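Local structure of periplasmic aliphatic sulphonates-binding protein (Escherichia coli, 2X26) at residues 87-92 / 153-158; 98-103 / 173-178; 106-111 / 132-137. The protein probably serves as the periplasmic binding component of an ABC-type transport system that takes up aliphatic sulfonates. All coordinates share one frame; numbering follows the deposited sequence.

Interaction 1: 87-92 / 153-158; sequences EVILVA and VDAWAI
Val88 with Ile158 and Leu90 with Trp156 are the two hydrogen-bonded pairs of an antiparallel strand contact, each joined by two backbone bonds; Ile89 and Ala157 form the non-hydrogen-bonded pair between them. The straightest bond runs from Leu90 N to Trp156 O, 2.8 Å long with 175° at the hydrogen. Leu90 shows how a branched side chain spans two residues of the partner strand. Its CB sits 3.7 Å from Trp156 O. CG, anti to the carbonyl carbon (chi1 -65°), lies farther from that oxygen, at 4.1 Å. Of the two methyls, CD1 reaches the partner strand, lying 4.1 Å from Ile158 CG2 and 4.2 Å from Trp156 CE3, an approach to the indole that is oblique. On the indole itself, Ile158 CB rests 3.5 Å above the ring plane, displaced toward the rim, and the three residues pack together against helices 141-149 and 162-169. On the other face smaller contacts are made: Ile89 sends CG2 to Ala155 CB at 4.0 Å and CG1 to Ala157 CB, against helix 115-126. Beyond the last pair, a water accepts from Ala92 N and donates to Asp154 O. The chemistry is thus divided: the buried backbone groups of the two bonded pairs satisfy one another, while largely apolar side chains pack both sheet faces against the flanking helices of this alpha/beta domain.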
loop_
_atom_site.group_PDB
_atom_site.type_symbol
_atom_site.label_atom_id
_atom_site.label_comp_id
_atom_site.label_asym_id
_atom_site.label_seq_id
_atom_site.Cartn_x
_atom_site.Cartn_y
_atom_site.Cartn_z
ATOM N N GLU A 87 -2.595 1.338 -11.955
ATOM C CA GLU A 87 -2.487 2.785 -11.687
ATOM C C GLU A 87 -2.456 3.476 -13.067
ATOM O O GLU A 87 -1.553 3.253 -13.817
ATOM C CB GLU A 87 -1.192 3.009 -10.880
ATOM C CG GLU A 87 -0.954 4.429 -10.366
ATOM C CD GLU A 87 -1.552 4.619 -8.954
ATOM O OE1 GLU A 87 -1.338 3.717 -8.118
ATOM O OE2 GLU A 87 -2.210 5.649 -8.716
ATOM N N VAL A 88 -3.459 4.295 -13.398
ATOM C CA VAL A 88 -3.670 4.763 -14.789
ATOM C C VAL A 88 -4.027 6.239 -14.978
ATOM O O VAL A 88 -4.484 6.905 -14.044
ATOM C CB VAL A 88 -4.784 3.915 -15.443
ATOM C CG1 VAL A 88 -4.407 2.424 -15.419
ATOM C CG2 VAL A 88 -6.164 4.180 -14.733
ATOM N N ILE A 89 -3.806 6.743 -16.199
ATOM C CA ILE A 89 -4.453 7.955 -16.680
ATOM C C ILE A 89 -5.503 7.542 -17.716
ATOM O O ILE A 89 -5.167 6.852 -18.710
ATOM C CB ILE A 89 -3.417 8.903 -17.328
ATOM C CG1 ILE A 89 -2.333 9.271 -16.328
ATOM C CG2 ILE A 89 -4.106 10.174 -17.914
ATOM C CD1 ILE A 89 -1.160 10.144 -16.945
ATOM N N LEU A 90 -6.754 7.909 -17.460
ATOM C CA LEU A 90 -7.846 7.588 -18.354
ATOM C C LEU A 90 -8.267 8.769 -19.164
ATOM O O LEU A 90 -8.333 9.891 -18.659
ATOM C CB LEU A 90 -9.072 7.177 -17.553
ATOM C CG LEU A 90 -9.004 5.900 -16.730
ATOM C CD1 LEU A 90 -10.257 5.843 -15.869
ATOM C CD2 LEU A 90 -8.902 4.626 -17.637
ATOM N N VAL A 91 -8.628 8.493 -20.406
ATOM C CA VAL A 91 -9.284 9.498 -21.254
ATOM C C VAL A 91 -10.470 8.830 -21.857
ATOM O O VAL A 91 -10.588 7.615 -21.742
ATOM C CB VAL A 91 -8.350 10.030 -22.379
ATOM C CG1 VAL A 91 -7.156 10.759 -21.741
ATOM C CG2 VAL A 91 -7.807 8.847 -23.234
ATOM N N ALA A 92 -11.353 9.595 -22.503
ATOM C CA ALA A 92 -12.481 8.977 -23.225
ATOM C C ALA A 92 -11.959 8.190 -24.425
ATOM O O ALA A 92 -10.967 8.624 -25.038
ATOM C CB ALA A 92 -13.503 10.075 -23.660
ATOM N N VAL A 153 -13.229 17.630 -17.174
ATOM C CA VAL A 153 -11.788 17.455 -17.345
ATOM C C VAL A 153 -11.567 16.499 -18.516
ATOM O O VAL A 153 -12.490 15.776 -18.919
ATOM C CB VAL A 153 -11.076 16.864 -16.072
ATOM C CG1 VAL A 153 -11.019 17.896 -14.980
ATOM C CG2 VAL A 153 -11.753 15.610 -15.586
ATOM N N ASP A 154 -10.375 16.513 -19.083
ATOM C CA ASP A 154 -10.121 15.637 -20.223
ATOM C C ASP A 154 -9.506 14.309 -19.881
ATOM O O ASP A 154 -9.520 13.395 -20.697
ATOM C CB ASP A 154 -9.314 16.368 -21.283
ATOM C CG ASP A 154 -10.058 17.608 -21.745
ATOM O OD1 ASP A 154 -11.276 17.457 -22.047
ATOM O OD2 ASP A 154 -9.472 18.695 -21.669
ATOM N N ALA A 155 -8.942 14.209 -18.685
ATOM C CA ALA A 155 -8.277 12.993 -18.265
ATOM C C ALA A 155 -8.389 12.869 -16.748
ATOM O O ALA A 155 -8.519 13.889 -16.057
ATOM C CB ALA A 155 -6.799 13.005 -18.682
ATOM N N TRP A 156 -8.324 11.633 -16.248
ATOM C CA TRP A 156 -8.467 11.327 -14.828
ATOM C C TRP A 156 -7.359 10.336 -14.461
ATOM O O TRP A 156 -7.260 9.220 -15.012
ATOM C CB TRP A 156 -9.857 10.745 -14.522
ATOM C CG TRP A 156 -10.132 10.398 -13.073
ATOM C CD1 TRP A 156 -9.561 10.947 -11.979
ATOM C CD2 TRP A 156 -11.116 9.484 -12.591
ATOM N NE1 TRP A 156 -10.089 10.397 -10.830
ATOM C CE2 TRP A 156 -11.055 9.501 -11.188
ATOM C CE3 TRP A 156 -12.016 8.611 -13.219
ATOM C CZ2 TRP A 156 -11.858 8.693 -10.389
ATOM C CZ3 TRP A 156 -12.833 7.810 -12.415
ATOM C CH2 TRP A 156 -12.741 7.859 -11.027
ATOM N N ALA A 157 -6.493 10.763 -13.563
ATOM C CA ALA A 157 -5.430 9.863 -13.101
ATOM C C ALA A 157 -5.927 9.264 -11.802
ATOM O O ALA A 157 -6.294 9.996 -10.870
ATOM C CB ALA A 157 -4.128 10.638 -12.910
ATOM N N ILE A 158 -6.018 7.934 -11.770
ATOM C CA ILE A 158 -6.685 7.213 -10.674
ATOM C C ILE A 158 -6.192 5.781 -10.524
ATOM O O ILE A 158 -5.577 5.215 -11.439
ATOM C CB ILE A 158 -8.264 7.245 -10.907
ATOM C CG1 ILE A 158 -9.052 6.799 -9.646
ATOM C CG2 ILE A 158 -8.639 6.477 -12.156
ATOM C CD1 ILE A 158 -8.827 7.690 -8.419
HETATM O O HOH W 1 -11.316 12.468 -22.443
#

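Interaction 2: 98-103 / 173-178; sequences KTVADL and RVLKDG
Thr99 and Leu175 bring their backbones nearest, with CA atoms 6.3 Å apart, and no hydrogen bond crosses between the 98-103 loop and segment 173-178, on the bulged strand 172-177. The contact therefore rests on side chains, above all Leu175. Its CG stands anti to the backbone N (chi1 -178°), and the two methyls part beyond it: CD1 presses on the Lys98 backbone, 3.5 Å from Lys98 C, while CD2 meets Leu103 CD1 tip to tip at 3.8 Å. Two consecutive residues, Leu175 and Lys176, stand opposite the single residue Ile89 of strand 87-92, which makes a classic beta bulge in the edge strand of the sheet, and both also meet the loop. Val100 CG2 lies across the stem of Lys176, 3.6 Å from Lys176 CB, and the lysine chain then bends at chi2 (64°) and leads away, its NZ bonding to Gln126 OE1. At the start of segment 173-178, Arg173 NH1 comes within 4.1 Å of Lys98 CA; the guanidinium is held by NE on Glu93 O and NH2 on Ile97 O. Asp102 holds the loop in shape from within: its OD2 takes Lys98 N through the anti lone pair at 2.8 Å and Thr99 N from above the carboxylate plane at 3.1 Å.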
loop_
_atom_site.group_PDB
_atom_site.type_symbol
_atom_site.label_atom_id
_atom_site.label_comp_id
_atom_site.label_asym_id
_atom_site.label_seq_id
_atom_site.Cartn_x
_atom_site.Cartn_y
_atom_site.Cartn_z
ATOM N N LYS A 98 -3.870 11.032 -27.638
ATOM C CA LYS A 98 -3.373 9.688 -27.920
ATOM C C LYS A 98 -2.122 9.359 -27.120
ATOM O O LYS A 98 -1.807 8.181 -26.923
ATOM C CB LYS A 98 -3.141 9.484 -29.426
ATOM C CG LYS A 98 -3.065 8.004 -29.860
ATOM C CD LYS A 98 -3.802 7.757 -31.207
ATOM C CE LYS A 98 -3.554 6.323 -31.695
ATOM N NZ LYS A 98 -3.552 6.251 -33.178
ATOM N N THR A 99 -1.427 10.391 -26.632
ATOM C CA THR A 99 -0.205 10.188 -25.842
ATOM C C THR A 99 -0.213 11.103 -24.639
ATOM O O THR A 99 -0.978 12.050 -24.584
ATOM C CB THR A 99 1.059 10.546 -26.656
ATOM O OG1 THR A 99 0.992 11.926 -27.015
ATOM C CG2 THR A 99 1.192 9.662 -27.883
ATOM N N VAL A 100 0.676 10.871 -23.684
ATOM C CA VAL A 100 0.738 11.778 -22.520
ATOM C C VAL A 100 1.114 13.213 -22.927
ATOM O O VAL A 100 0.647 14.198 -22.371
ATOM C CB VAL A 100 1.767 11.243 -21.495
ATOM C CG1 VAL A 100 1.986 12.281 -20.434
ATOM C CG2 VAL A 100 1.214 9.954 -20.880
ATOM N N ALA A 101 1.983 13.305 -23.909
ATOM C CA ALA A 101 2.317 14.597 -24.492
ATOM C C ALA A 101 1.081 15.366 -24.939
ATOM O O ALA A 101 1.062 16.592 -24.849
ATOM C CB ALA A 101 3.291 14.406 -25.642
ATOM N N ASP A 102 0.053 14.662 -25.403
ATOM C CA ASP A 102 -1.142 15.349 -25.870
ATOM C C ASP A 102 -1.937 16.009 -24.746
ATOM O O ASP A 102 -2.826 16.817 -25.016
ATOM C CB ASP A 102 -2.061 14.434 -26.657
ATOM C CG ASP A 102 -1.475 14.004 -27.955
ATOM O OD1 ASP A 102 -0.579 14.718 -28.491
ATOM O OD2 ASP A 102 -1.897 12.927 -28.435
ATOM N N LEU A 103 -1.607 15.702 -23.494
ATOM C CA LEU A 103 -2.262 16.387 -22.371
ATOM C C LEU A 103 -1.876 17.853 -22.203
ATOM O O LEU A 103 -2.536 18.568 -21.477
ATOM C CB LEU A 103 -2.016 15.668 -21.055
ATOM C CG LEU A 103 -2.630 14.270 -20.970
ATOM C CD1 LEU A 103 -2.069 13.582 -19.810
ATOM C CD2 LEU A 103 -4.106 14.317 -20.822
ATOM N N ARG A 173 -10.527 4.747 -21.956
ATOM C CA ARG A 173 -9.326 4.131 -22.462
ATOM C C ARG A 173 -8.147 4.553 -21.565
ATOM O O ARG A 173 -8.052 5.704 -21.067
ATOM C CB ARG A 173 -9.163 4.550 -23.934
ATOM C CG ARG A 173 -7.776 4.811 -24.473
ATOM C CD ARG A 173 -7.807 4.903 -26.012
ATOM N NE ARG A 173 -8.154 6.210 -26.553
ATOM C CZ ARG A 173 -7.337 7.263 -26.646
ATOM N NH1 ARG A 173 -6.094 7.223 -26.197
ATOM N NH2 ARG A 173 -7.804 8.391 -27.164
ATOM N N VAL A 174 -7.291 3.599 -21.295
ATOM C CA VAL A 174 -6.041 3.893 -20.577
ATOM C C VAL A 174 -5.080 4.631 -21.534
ATOM O O VAL A 174 -4.636 4.060 -22.535
ATOM C CB VAL A 174 -5.444 2.610 -20.029
ATOM C CG1 VAL A 174 -4.024 2.836 -19.461
ATOM C CG2 VAL A 174 -6.333 2.040 -18.951
ATOM N N LEU A 175 -4.773 5.891 -21.239
ATOM C CA LEU A 175 -3.755 6.642 -21.991
ATOM C C LEU A 175 -2.348 6.212 -21.581
ATOM O O LEU A 175 -1.420 6.174 -22.402
ATOM C CB LEU A 175 -3.925 8.135 -21.710
ATOM C CG LEU A 175 -2.981 9.093 -22.440
ATOM C CD1 LEU A 175 -3.387 9.152 -23.855
ATOM C CD2 LEU A 175 -3.077 10.444 -21.756
ATOM N N LYS A 176 -2.187 5.903 -20.304
ATOM C CA LYS A 176 -0.860 5.619 -19.751
ATOM C C LYS A 176 -1.052 4.830 -18.473
ATOM O O LYS A 176 -1.905 5.175 -17.698
ATOM C CB LYS A 176 -0.161 6.960 -19.468
ATOM C CG LYS A 176 1.224 6.873 -18.857
ATOM C CD LYS A 176 2.172 6.217 -19.770
ATOM C CE LYS A 176 3.568 6.368 -19.157
ATOM N NZ LYS A 176 4.572 5.737 -20.007
ATOM N N ASP A 177 -0.282 3.757 -18.279
ATOM C CA ASP A 177 -0.267 3.112 -16.946
ATOM C C ASP A 177 1.140 3.212 -16.370
ATOM O O ASP A 177 2.010 3.900 -16.935
ATOM C CB ASP A 177 -0.829 1.681 -16.979
ATOM C CG ASP A 177 0.073 0.700 -17.721
ATOM O OD1 ASP A 177 1.281 0.989 -17.963
ATOM O OD2 ASP A 177 -0.404 -0.407 -18.063
ATOM N N GLY A 178 1.386 2.534 -15.258
ATOM C CA GLY A 178 2.660 2.756 -14.560
ATOM C C GLY A 178 3.818 1.938 -15.075
ATOM O O GLY A 178 4.907 1.918 -14.440
#

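Interaction 3: 106-111 / 132-137; sequences HKVAFQ and TDIQPT
Val108 pairs with Pro136 and Ala109 with Thr137 in a parallel strand contact, in which four backbone bonds pass back and forth between the strands: Gln135 N to His106 O, Val108 N to Gln135 O, Thr137 N to Val108 O at 2.9 Å, and Phe110 N to Thr137 O. Gln135 O is gripped twice. Val108 N reaches it at 3.3 Å from one face of its carbonyl plane, and Thr137 OG1 donates to it at 2.9 Å from the opposite face. The threonine rotation makes this possible, since OG1 lies anti to its own carbonyl carbon (chi1 -58°); CB meanwhile packs 3.3 Å from Val108 O. An alanine here would probably leave Gln135 O without its second donor and open a small gap beside Lys107 CB, which OG1 now touches. The reverse face is apolar: Ile134 CD1 meets Val108 CG2 at 3.8 Å, and Phe110 presents its ring edge to Pro136, with CZ 3.9 Å from Pro136 CB. A second shell covers these groups. Leu120 of helix 115-126 touches Val108, Phe110 and Ile134, Leu124 adds to the cover of Ile134, and the Phe110 ring makes an edge-to-face contact with His117 and meets Phe131. Strand 107-110, helix 115-126 and strand 135-138 together form a beta-alpha-beta crossover, a building unit of the alpha/beta domains of periplasmic binding proteins, with its second strand at the edge of the sheet.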
loop_
_atom_site.group_PDB
_atom_site.type_symbol
_atom_site.label_atom_id
_atom_site.label_comp_id
_atom_site.label_asym_id
_atom_site.label_seq_id
_atom_site.Cartn_x
_atom_site.Cartn_y
_atom_site.Cartn_z
ATOM N N HIS A 106 -4.332 20.791 -21.230
ATOM C CA HIS A 106 -5.635 20.214 -20.832
ATOM C C HIS A 106 -5.832 20.081 -19.330
ATOM O O HIS A 106 -4.875 20.206 -18.553
ATOM C CB HIS A 106 -5.875 18.873 -21.532
ATOM C CG HIS A 106 -6.151 19.003 -22.991
ATOM N ND1 HIS A 106 -5.289 18.545 -23.961
ATOM C CD2 HIS A 106 -7.186 19.576 -23.650
ATOM C CE1 HIS A 106 -5.780 18.824 -25.157
ATOM N NE2 HIS A 106 -6.932 19.450 -24.995
ATOM N N LYS A 107 -7.089 19.830 -18.914
ATOM C CA LYS A 107 -7.423 19.674 -17.504
ATOM C C LYS A 107 -7.320 18.197 -17.104
ATOM O O LYS A 107 -7.921 17.325 -17.740
ATOM C CB LYS A 107 -8.844 20.185 -17.211
ATOM C CG LYS A 107 -9.103 21.618 -17.617
ATOM C CD LYS A 107 -10.635 21.843 -17.553
ATOM C CE LYS A 107 -11.155 22.793 -18.575
ATOM N NZ LYS A 107 -11.108 24.193 -18.083
ATOM N N VAL A 108 -6.542 17.931 -16.062
ATOM C CA VAL A 108 -6.395 16.571 -15.597
ATOM C C VAL A 108 -6.822 16.484 -14.127
ATOM O O VAL A 108 -6.215 17.155 -13.273
ATOM C CB VAL A 108 -4.937 16.124 -15.750
ATOM C CG1 VAL A 108 -4.771 14.652 -15.282
ATOM C CG2 VAL A 108 -4.430 16.284 -17.232
ATOM N N ALA A 109 -7.786 15.613 -13.807
ATOM C CA ALA A 109 -8.225 15.455 -12.433
ATOM C C ALA A 109 -7.418 14.360 -11.744
ATOM O O ALA A 109 -7.119 13.342 -12.372
ATOM C CB ALA A 109 -9.677 15.077 -12.408
ATOM N N PHE A 110 -7.105 14.570 -10.464
ATOM C CA PHE A 110 -6.462 13.557 -9.582
ATOM C C PHE A 110 -6.436 14.087 -8.157
ATOM O O PHE A 110 -6.559 15.298 -7.963
ATOM C CB PHE A 110 -5.016 13.277 -10.023
ATOM C CG PHE A 110 -4.127 14.516 -10.028
ATOM C CD1 PHE A 110 -3.250 14.790 -8.967
ATOM C CD2 PHE A 110 -4.202 15.426 -11.085
ATOM C CE1 PHE A 110 -2.454 15.957 -8.992
ATOM C CE2 PHE A 110 -3.437 16.600 -11.089
ATOM C CZ PHE A 110 -2.560 16.840 -10.044
ATOM N N GLN A 111 -6.158 13.223 -7.180
ATOM C CA GLN A 111 -6.084 13.645 -5.780
ATOM C C GLN A 111 -4.702 14.185 -5.423
ATOM O O GLN A 111 -3.683 13.532 -5.656
ATOM C CB GLN A 111 -6.476 12.490 -4.821
ATOM C CG GLN A 111 -6.571 12.985 -3.372
ATOM C CD GLN A 111 -7.059 11.893 -2.415
ATOM O OE1 GLN A 111 -8.242 11.743 -2.175
ATOM N NE2 GLN A 111 -6.135 11.184 -1.836
ATOM N N THR A 132 2.996 22.946 -14.716
ATOM C CA THR A 132 2.681 24.284 -15.236
ATOM C C THR A 132 2.305 24.182 -16.710
ATOM O O THR A 132 1.915 25.168 -17.318
ATOM C CB THR A 132 3.819 25.321 -14.993
ATOM O OG1 THR A 132 5.087 24.790 -15.389
ATOM C CG2 THR A 132 3.873 25.734 -13.541
ATOM N N ASP A 133 2.411 22.973 -17.279
ATOM C CA ASP A 133 2.132 22.764 -18.708
ATOM C C ASP A 133 0.714 22.198 -18.912
ATOM O O ASP A 133 0.251 22.097 -20.041
ATOM C CB ASP A 133 3.182 21.857 -19.361
ATOM C CG ASP A 133 4.570 22.515 -19.444
ATOM O OD1 ASP A 133 4.701 23.651 -19.994
ATOM O OD2 ASP A 133 5.553 21.886 -18.976
ATOM N N ILE A 134 0.047 21.816 -17.818
ATOM C CA ILE A 134 -1.379 21.431 -17.851
ATOM C C ILE A 134 -2.170 22.254 -16.821
ATOM O O ILE A 134 -1.622 23.162 -16.188
ATOM C CB ILE A 134 -1.606 19.922 -17.535
ATOM C CG1 ILE A 134 -1.183 19.612 -16.109
ATOM C CG2 ILE A 134 -0.764 19.037 -18.497
ATOM C CD1 ILE A 134 -1.659 18.257 -15.567
ATOM N N GLN A 135 -3.442 21.925 -16.654
ATOM C CA GLN A 135 -4.264 22.512 -15.600
ATOM C C GLN A 135 -4.591 21.455 -14.529
ATOM O O GLN A 135 -5.584 20.718 -14.673
ATOM C CB GLN A 135 -5.543 23.098 -16.211
ATOM C CG GLN A 135 -5.327 24.403 -16.985
ATOM C CD GLN A 135 -6.516 25.366 -16.903
ATOM O OE1 GLN A 135 -7.542 25.177 -17.563
ATOM N NE2 GLN A 135 -6.370 26.413 -16.095
ATOM N N PRO A 136 -3.750 21.350 -13.467
ATOM C CA PRO A 136 -3.981 20.273 -12.490
ATOM C C PRO A 136 -5.218 20.568 -11.748
ATOM O O PRO A 136 -5.436 21.734 -11.333
ATOM C CB PRO A 136 -2.770 20.382 -11.544
ATOM C CG PRO A 136 -1.696 21.035 -12.393
ATOM C CD PRO A 136 -2.503 22.079 -13.147
ATOM N N THR A 137 -6.054 19.547 -11.590
ATOM C CA THR A 137 -7.394 19.749 -11.078
ATOM C C THR A 137 -7.553 18.824 -9.868
ATOM O O THR A 137 -7.785 17.618 -10.033
ATOM C CB THR A 137 -8.404 19.399 -12.163
ATOM O OG1 THR A 137 -8.155 20.209 -13.332
ATOM C CG2 THR A 137 -9.772 19.665 -11.674
#

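How the interactions relate
From the N terminus, the chain lays down strand 87-92, the 98-103 loop and strand 107-110 before any of the three contacts closes. Interaction 3 is the first to do so, when 132-137 returns beside 106-111, and it is nested inside the loops of both the others. Interaction 1 closes next as 153-158 enters between 87-92 and 107-110, bonded to both strands. Interaction 2 closes last and crosses interaction 1, because 98-103 starts inside the loop closed by interaction 1 and 173-178 ends beyond it, on the outer flank of 87-92. All three thus serve one five-stranded mixed sheet, and Leu103 of interaction 2 packs on Ala155 and Val108, joining loop and sheet.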